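PDB 5UR2: bifunctional protein PutA from Bdellovibrio bacteriovorus, which probably couples proline dehydrogenase and L-glutamate gamma-semialdehyde dehydrogenase activities in one chain, oxidising proline to glutamate with FAD and NAD(+). Local coordinates for residues A646-M651 against V672-L677. Numbering follows the deposited sequence.
Sequences AILAGM and VVAWGL
L648 and L677 meet across two neighbouring helices of the Rossmann-type NAD-binding domain of the aldehyde dehydrogenase module. Helix 646-657 leads into strand 661-665, and helix 671-684 follows it. The strand runs parallel to strand 623-638, so the first helix forms part of a right-handed beta-alpha-beta crossover, as expected for this fold. The short segments approach to 10.6 Å between axes and point the same general way, with 39° between their N-to-C directions.

The contact is wholly apolar, and no hydrogen bond crosses it. L648 reaches over with CD2, which sits 3.6 Å from CD2 of L677. That L677 methyl is equally close to L648 CG, so it lies against the CG-CD2 bond. The same L648 CD2 presses on CB of A674 at 3.4 Å, a tight carbon pair. CD2 of L648 thus touches two residues three positions apart, on one face of helix 671-684. In L648 a chi1 of 174° sets CG anti to the backbone N and carries it, with CD2, across the gap.

Loop residues extend the packing: A639 touches L648, P666 touches A674 and L645 touches L677. At the start of helix 671-684, the carboxylate of E582 accepts hydrogen bonds from V672 N and V673 N. The side chain of L648 is about 11 Å from that of E746, a predicted active-site residue. L677 CD2 also comes within 4.2 Å of A649 CA, while L677 CD1 lies 4.3 Å from A649 CB.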
loop_
_atom_site.group_PDB
_atom_site.type_symbol
_atom_site.label_atom_id
_atom_site.label_comp_id
_atom_site.label_asym_id
_atom_site.label_seq_id
_atom_site.Cartn_x
_atom_site.Cartn_y
_atom_site.Cartn_z
ATOM N N ALA B 646 -1.112 7.347 25.031
ATOM C CA ALA B 646 -1.041 6.567 23.798
ATOM C C ALA B 646 -1.676 7.308 22.619
ATOM O O ALA B 646 -1.041 7.488 21.577
ATOM C CB ALA B 646 -1.690 5.190 24.003
ATOM N N ILE B 647 -2.938 7.727 22.751
ATOM C CA ILE B 647 -3.623 8.335 21.612
ATOM C C ILE B 647 -2.961 9.663 21.240
ATOM O O ILE B 647 -2.634 9.912 20.076
ATOM C CB ILE B 647 -5.123 8.491 21.908
ATOM C CG1 ILE B 647 -5.778 7.097 21.936
ATOM C CG2 ILE B 647 -5.770 9.413 20.868
ATOM C CD1 ILE B 647 -7.308 7.074 22.164
ATOM N N LEU B 648 -2.712 10.506 22.240
ATOM C CA LEU B 648 -1.966 11.738 22.034
ATOM C C LEU B 648 -0.622 11.470 21.351
ATOM O O LEU B 648 -0.277 12.127 20.363
ATOM C CB LEU B 648 -1.770 12.443 23.383
ATOM C CG LEU B 648 -0.877 13.683 23.376
ATOM C CD1 LEU B 648 -1.479 14.792 22.515
ATOM C CD2 LEU B 648 -0.582 14.162 24.790
ATOM N N ALA B 649 0.145 10.492 21.850
ATOM C CA ALA B 649 1.453 10.214 21.237
ATOM C C ALA B 649 1.322 9.715 19.796
ATOM O O ALA B 649 2.121 10.088 18.925
ATOM C CB ALA B 649 2.234 9.201 22.067
ATOM N N GLY B 650 0.337 8.856 19.529
ATOM C CA GLY B 650 0.132 8.380 18.164
ATOM C C GLY B 650 -0.177 9.506 17.185
ATOM O O GLY B 650 0.341 9.538 16.066
ATOM N N MET B 651 -1.061 10.428 17.577
ATOM C CA MET B 651 -1.364 11.571 16.714
ATOM C C MET B 651 -0.117 12.422 16.489
ATOM O O MET B 651 0.212 12.774 15.350
ATOM C CB MET B 651 -2.484 12.422 17.328
ATOM C CG MET B 651 -3.863 11.759 17.418
ATOM S SD MET B 651 -4.964 12.739 18.497
ATOM C CE MET B 651 -6.577 12.269 17.900
ATOM N N VAL B 672 -1.212 16.717 32.991
ATOM C CA VAL B 672 0.024 16.256 33.633
ATOM C C VAL B 672 0.639 15.101 32.845
ATOM O O VAL B 672 1.862 15.045 32.649
ATOM C CB VAL B 672 -0.226 15.869 35.103
ATOM C CG1 VAL B 672 1.048 15.373 35.739
ATOM C CG2 VAL B 672 -0.751 17.053 35.873
ATOM N N VAL B 673 -0.189 14.180 32.344
ATOM C CA VAL B 673 0.347 13.111 31.497
ATOM C C VAL B 673 1.002 13.704 30.257
ATOM O O VAL B 673 2.126 13.339 29.881
ATOM C CB VAL B 673 -0.759 12.108 31.118
ATOM C CG1 VAL B 673 -0.260 11.107 30.057
ATOM C CG2 VAL B 673 -1.238 11.356 32.347
ATOM N N ALA B 674 0.306 14.631 29.604
ATOM C CA ALA B 674 0.815 15.200 28.359
ATOM C C ALA B 674 2.056 16.051 28.596
ATOM O O ALA B 674 2.922 16.155 27.717
ATOM C CB ALA B 674 -0.282 16.002 27.677
ATOM N N TRP B 675 2.132 16.692 29.760
ATOM C CA TRP B 675 3.339 17.409 30.151
ATOM C C TRP B 675 4.533 16.467 30.176
ATOM O O TRP B 675 5.601 16.788 29.639
ATOM C CB TRP B 675 3.076 18.070 31.504
ATOM C CG TRP B 675 4.229 18.612 32.310
ATOM C CD1 TRP B 675 4.728 18.082 33.468
ATOM C CD2 TRP B 675 4.952 19.830 32.082
ATOM N NE1 TRP B 675 5.729 18.889 33.969
ATOM C CE2 TRP B 675 5.887 19.966 33.135
ATOM C CE3 TRP B 675 4.905 20.818 31.087
ATOM C CZ2 TRP B 675 6.778 21.042 33.212
ATOM C CZ3 TRP B 675 5.787 21.890 31.169
ATOM C CH2 TRP B 675 6.717 21.988 32.220
ATOM N N GLY B 676 4.343 15.262 30.721
ATOM C CA GLY B 676 5.392 14.262 30.642
ATOM C C GLY B 676 5.777 13.938 29.209
ATOM O O GLY B 676 6.962 13.790 28.899
ATOM N N LEU B 677 4.787 13.853 28.306
ATOM C CA LEU B 677 5.104 13.598 26.900
ATOM C C LEU B 677 5.960 14.713 26.314
ATOM O O LEU B 677 6.938 14.446 25.602
ATOM C CB LEU B 677 3.824 13.414 26.071
ATOM C CG LEU B 677 4.041 13.243 24.555
ATOM C CD1 LEU B 677 4.805 11.961 24.192
ATOM C CD2 LEU B 677 2.718 13.281 23.784
#